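Local coordinates for protein putative nucleotidyltransferase (Sulfolobus solfataricus P2, PDB 2RFF) that is a putative nucleotidyltransferase of the polymerase-beta-like superfamily and probably transfers nucleotidyl groups to a substrate that is not known, at residues Gly3-Ser7 with Gly45-Asp49; Thr50-Ile55 with Asn81-Ile85. The contacts are given in a common frame with arbitrary orientation. Where two conformers were deposited one is given. Residue numbers count along the deposited sequence, not the author numbering.

Interaction 1 (Gly3-Ser7 with Gly45-Asp49); sequences GKGKS and GDYLD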
loop_
_atom_site.group_PDB
_atom_site.type_symbol
_atom_site.label_atom_id
_atom_site.label_comp_id
_atom_site.label_asym_id
_atom_site.label_seq_id
_atom_site.Cartn_x
_atom_site.Cartn_y
_atom_site.Cartn_z
ATOM N N GLY A 3 -0.912 -2.509 -24.063
ATOM C CA GLY A 3 -0.191 -1.265 -23.848
ATOM C C GLY A 3 0.986 -1.376 -22.890
ATOM O O GLY A 3 1.829 -0.487 -22.879
ATOM N N LYS A 4 1.019 -2.425 -22.049
ATOM C CA LYS A 4 2.131 -2.709 -21.138
ATOM C C LYS A 4 2.884 -3.922 -21.687
ATOM O O LYS A 4 2.266 -4.927 -22.063
ATOM C CB LYS A 4 1.622 -3.016 -19.729
ATOM C CG LYS A 4 0.948 -1.843 -19.029
ATOM C CD LYS A 4 1.961 -0.812 -18.592
ATOM C CE LYS A 4 1.278 0.409 -18.063
ATOM N NZ LYS A 4 2.282 1.434 -17.680
ATOM N N GLY A 5 4.200 -3.836 -21.727
ATOM C CA GLY A 5 5.013 -4.908 -22.202
ATOM C C GLY A 5 5.284 -5.880 -21.092
ATOM O O GLY A 5 4.916 -5.681 -19.930
ATOM N N LYS A 6 6.029 -6.905 -21.455
ATOM C CA LYS A 6 6.369 -8.013 -20.567
ATOM C C LYS A 6 7.110 -7.587 -19.292
ATOM O O LYS A 6 6.792 -8.054 -18.198
ATOM C CB LYS A 6 7.183 -9.003 -21.392
ATOM C CG LYS A 6 7.447 -10.339 -20.791
ATOM C CD LYS A 6 8.058 -11.327 -21.832
ATOM C CE LYS A 6 7.074 -11.747 -22.970
ATOM N NZ LYS A 6 7.625 -12.867 -23.827
ATOM N N SER A 7 8.056 -6.663 -19.426
ATOM C CA SER A 7 8.863 -6.236 -18.297
ATOM C C SER A 7 8.017 -5.444 -17.307
ATOM O O SER A 7 8.107 -5.677 -16.100
ATOM C CB SER A 7 10.077 -5.425 -18.759
ATOM O OG SER A 7 10.874 -5.071 -17.662
ATOM N N GLY A 45 -1.749 3.468 -13.570
ATOM C CA GLY A 45 -1.397 2.820 -14.827
ATOM C C GLY A 45 -0.201 3.415 -15.532
ATOM O O GLY A 45 0.340 2.746 -16.421
ATOM N N ASP A 46 0.264 4.600 -15.128
ATOM C CA ASP A 46 1.389 5.305 -15.793
ATOM C C ASP A 46 2.773 4.922 -15.255
ATOM O O ASP A 46 3.660 5.756 -15.165
ATOM C CB ASP A 46 1.179 6.827 -15.755
ATOM C CG ASP A 46 1.121 7.393 -14.360
ATOM O OD1 ASP A 46 0.574 6.726 -13.494
ATOM O OD2 ASP A 46 1.623 8.500 -14.111
ATOM N N TYR A 47 2.938 3.652 -14.898
ATOM C CA TYR A 47 4.174 3.143 -14.326
ATOM C C TYR A 47 5.083 2.573 -15.374
ATOM O O TYR A 47 4.658 2.196 -16.472
ATOM C CB TYR A 47 3.895 2.064 -13.271
ATOM C CG TYR A 47 3.262 0.769 -13.763
ATOM C CD1 TYR A 47 4.051 -0.301 -14.201
ATOM C CD2 TYR A 47 1.887 0.594 -13.764
ATOM C CE1 TYR A 47 3.495 -1.481 -14.644
ATOM C CE2 TYR A 47 1.318 -0.609 -14.196
ATOM C CZ TYR A 47 2.135 -1.652 -14.645
ATOM O OH TYR A 47 1.525 -2.823 -15.072
ATOM N N LEU A 48 6.349 2.507 -14.973
ATOM C CA LEU A 48 7.414 1.889 -15.732
ATOM C C LEU A 48 7.770 0.612 -15.013
ATOM O O LEU A 48 7.442 0.441 -13.837
ATOM C CB LEU A 48 8.633 2.786 -15.723
ATOM C CG LEU A 48 8.551 4.120 -16.474
ATOM C CD1 LEU A 48 9.751 5.025 -16.181
ATOM C CD2 LEU A 48 8.443 3.873 -17.959
ATOM N N ASP A 49 8.533 -0.257 -15.674
ATOM C CA ASP A 49 9.013 -1.474 -15.006
ATOM C C ASP A 49 9.890 -1.172 -13.760
ATOM O O ASP A 49 9.924 -1.949 -12.825
ATOM C CB ASP A 49 9.736 -2.447 -15.969
ATOM C CG ASP A 49 10.957 -1.842 -16.663
ATOM O OD1 ASP A 49 11.220 -0.634 -16.594
ATOM O OD2 ASP A 49 11.667 -2.627 -17.331
#
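Lys4 lays its side chain over one face of the Tyr47 ring. Tyr47 belongs to the loop that links helix 41-44 to strand 53-59. In this family the loop joins the glycine-serine signature to the paired acidic residues of the nucleotidyltransferase fold. The contact fastens the N-terminal arm, just ahead of helix 6-29, to that loop.

Lys4 NZ stands 4.0 Å from the centroid of the Tyr47 ring and only 8° off its normal, a cation-pi interaction. Lys4 CE adds a CH-pi contact 4.2 Å from the centroid of the same ring. The ammonium group also donates a hydrogen bond, Lys4 NZ to Gly45 O, at 2.7 Å. It lies 2.8 Å from Tyr47 O as well. One charged nitrogen therefore sits among two backbone carbonyl oxygens and a ring face. Tyr47 is buried, and its side chain also touches Ala8, Ile9 and Gln12 of helix 6-29.

Gly45 is the first residue to leave helix 41-44. Its phi is positive, and at its backbone angles a CB would press on the carbonyl oxygen of the residue before. Asp46 points away from the arm and forms a salt bridge with Arg44.

On the other segment, Gly5 occupies the N-cap position of helix 6-29, so Ser7 lies in the first turn. The touching parts, 4-7 and 45-49, run in roughly the same direction, 22° apart end to end. Ser7 and Asp49 are the closest CA pair at 5.8 Å. The second polar link is short: Ser7 OG donates to Asp49 OD2 at 2.6 Å.

Interaction 2 (Thr50-Ile55 with Asn81-Ile85); sequences TSDIDI and NVDYI. With EDO (1,2-ethanediol), chain C.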
loop_
_atom_site.group_PDB
_atom_site.type_symbol
_atom_site.label_atom_id
_atom_site.label_comp_id
_atom_site.label_asym_id
_atom_site.label_seq_id
_atom_site.Cartn_x
_atom_site.Cartn_y
_atom_site.Cartn_z
ATOM N N THR A 50 10.557 -0.027 -13.744
ATOM C CA THR A 50 11.410 0.420 -12.633
ATOM C C THR A 50 10.693 1.229 -11.525
ATOM O O THR A 50 11.302 1.661 -10.534
ATOM C CB THR A 50 12.548 1.329 -13.195
ATOM O OG1 THR A 50 11.969 2.355 -14.012
ATOM C CG2 THR A 50 13.526 0.504 -14.052
ATOM N N SER A 51 9.407 1.490 -11.699
ATOM C CA SER A 51 8.664 2.288 -10.736
ATOM C C SER A 51 8.556 1.628 -9.382
ATOM O O SER A 51 8.540 0.385 -9.267
ATOM C CB SER A 51 7.245 2.584 -11.239
ATOM O OG SER A 51 7.250 3.327 -12.438
ATOM N N ASP A 52 8.557 2.465 -8.338
ATOM C CA ASP A 52 8.351 1.894 -7.012
ATOM C C ASP A 52 6.869 1.551 -6.882
ATOM O O ASP A 52 6.077 1.739 -7.832
ATOM C CB ASP A 52 8.859 2.808 -5.897
ATOM C CG ASP A 52 8.142 4.118 -5.833
ATOM O OD1 ASP A 52 7.133 4.311 -6.547
ATOM O OD2 ASP A 52 8.621 4.961 -5.052
ATOM N N ILE A 53 6.511 0.963 -5.750
ATOM C CA ILE A 53 5.081 0.745 -5.450
ATOM C C ILE A 53 4.817 1.601 -4.195
ATOM O O ILE A 53 5.610 1.626 -3.243
ATOM C CB ILE A 53 4.646 -0.723 -5.310
ATOM C CG1 ILE A 53 3.120 -0.796 -5.204
ATOM C CG2 ILE A 53 5.248 -1.392 -4.080
ATOM C CD1 ILE A 53 2.582 -2.197 -5.468
ATOM N N ASP A 54 3.706 2.327 -4.212
ATOM C CA ASP A 54 3.319 3.222 -3.123
ATOM C C ASP A 54 2.161 2.619 -2.352
ATOM O O ASP A 54 1.114 2.314 -2.941
ATOM C CB ASP A 54 2.929 4.570 -3.703
ATOM C CG ASP A 54 4.074 5.267 -4.368
ATOM O OD1 ASP A 54 5.201 5.252 -3.843
ATOM O OD2 ASP A 54 3.882 5.857 -5.439
ATOM N N ILE A 55 2.354 2.478 -1.035
ATOM C CA ILE A 55 1.415 1.796 -0.170
ATOM C C ILE A 55 0.866 2.757 0.859
ATOM O O ILE A 55 1.627 3.379 1.586
ATOM C CB ILE A 55 2.089 0.610 0.548
ATOM C CG1 ILE A 55 2.720 -0.365 -0.473
ATOM C CG2 ILE A 55 1.033 -0.129 1.420
ATOM C CD1 ILE A 55 3.417 -1.524 0.233
ATOM N N ASN A 81 11.670 -1.600 -3.305
ATOM C CA ASN A 81 11.444 -0.336 -3.973
ATOM C C ASN A 81 10.003 0.102 -3.654
ATOM O O ASN A 81 9.110 0.012 -4.502
ATOM C CB ASN A 81 11.654 -0.583 -5.470
ATOM C CG ASN A 81 11.699 0.656 -6.244
ATOM O OD1 ASN A 81 12.087 1.690 -5.714
ATOM N ND2 ASN A 81 11.333 0.580 -7.534
ATOM N N VAL A 82 9.826 0.525 -2.403
ATOM C CA VAL A 82 8.524 0.809 -1.808
ATOM C C VAL A 82 8.537 2.151 -1.101
ATOM O O VAL A 82 9.475 2.511 -0.426
ATOM C CB VAL A 82 8.169 -0.307 -0.731
ATOM C CG1 VAL A 82 6.889 0.069 0.067
ATOM C CG2 VAL A 82 7.952 -1.657 -1.403
ATOM N N ASP A 83 7.477 2.920 -1.256
ATOM C CA ASP A 83 7.265 4.137 -0.443
ATOM C C ASP A 83 5.886 4.020 0.137
ATOM O O ASP A 83 5.102 3.173 -0.295
ATOM C CB ASP A 83 7.502 5.421 -1.223
ATOM C CG ASP A 83 7.794 6.635 -0.314
ATOM O OD1 ASP A 83 7.836 6.506 0.914
ATOM O OD2 ASP A 83 8.057 7.734 -0.842
ATOM N N TYR A 84 5.635 4.801 1.176
ATOM C CA TYR A 84 4.372 4.661 1.899
ATOM C C TYR A 84 3.852 5.932 2.550
ATOM O O TYR A 84 4.579 6.904 2.732
ATOM C CB TYR A 84 4.566 3.530 2.967
ATOM C CG TYR A 84 5.455 3.954 4.095
ATOM C CD1 TYR A 84 6.832 3.799 4.012
ATOM C CD2 TYR A 84 4.928 4.586 5.230
ATOM C CE1 TYR A 84 7.662 4.232 5.048
ATOM C CE2 TYR A 84 5.749 5.029 6.261
ATOM C CZ TYR A 84 7.115 4.830 6.171
ATOM O OH TYR A 84 7.918 5.276 7.190
ATOM N N ILE A 85 2.594 5.853 2.934
ATOM C CA ILE A 85 1.931 6.878 3.757
ATOM C C ILE A 85 1.117 6.119 4.825
ATOM O O ILE A 85 0.557 5.062 4.524
ATOM C CB ILE A 85 0.953 7.791 2.973
ATOM C CG1 ILE A 85 1.754 8.608 1.953
ATOM C CG2 ILE A 85 0.151 8.774 3.898
ATOM C CD1 ILE A 85 0.908 9.417 1.025
HETATM C C1 EDO C . 6.717 8.921 4.543
HETATM O O1 EDO C . 7.020 10.063 5.375
HETATM C C2 EDO C . 7.808 7.845 4.528
HETATM O O2 EDO C . 8.967 8.198 3.751
#
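The paired strands carry the acidic face of a nucleotidyltransferase fold. Asp52 and Asp54 form the Asp-x-Asp pair of the family. Asp83 probably corresponds to the third carboxylate that many relatives carry on this strand. The strands belong to the beta-alpha-beta unit of strand 53-59, helix 67-74 and strand 82-88.

Strand 53-55 pairs in parallel with 82-85, at 24° between axes. The hydrogen bonds alternate in direction. Ile53 N donates to Asn81 O at 3.0 Å, and Asp83 N to Ile53 O at 3.0 Å. Ile55 N then donates to Asp83 O at 2.9 Å, and Ile85 N to Ile55 O at 3.0 Å. Asp54 sends its backbone bonding to Phe39 of strand 33-39. Before the strands begin, Asn81 ND2 makes a weak hydrogen bond to Thr50 O at 3.2 Å.

Ile53, Ile55 and Val82 share the apolar face. Ile53 CG2 meets Val82 CG2, and Ile55 CD1 meets Val82 CG1, both at 3.8 Å. Helix 6-29 covers this face: Leu16 touches Ile53 and Leu18 touches Val82. Tyr84 starts on the same face, and its side chain reaches Met71 and Val74 of helix 67-74.

Asp54 and Asp83 point to the opposite face. Asp54 OD1 is 3.5 Å from Asp83 CB, and Asp52 OD1 is 3.5 Å from Asp54 OD1. A 1,2-ethanediol, probably from the crystallisation liquor, bonds weakly through O2 to Asp83 OD1 at 3.5 Å. Its C2 lies over one face of the Tyr84 ring. Asp83 OD1 also accepts from Tyr84 N at 2.8 Å.

The grouping of carboxylates is consistent with the metal-binding site of relatives.

Overall arrangement
The two interactions follow each other along the chain. Segment 45-49 runs straight into 50-55, yet the interaction centres lie about 15 Å apart. Both are surface contacts, but the centre of interaction 1 is about 19 Å from the chain centre, against about 8 Å for that of interaction 2. Interaction 1 works through side chains of loops and a helix start: a lysine on a ring, carbonyl acceptors and a serine-aspartate bond. Interaction 2 is a backbone ladder, with apolar packing on one face and carboxylates on the other. Helix 6-29 connects them: its start joins interaction 1 and its later turns cover the sheet of interaction 2. Ser51 OG, bonded to Leu48 N, ties the adjoining segments.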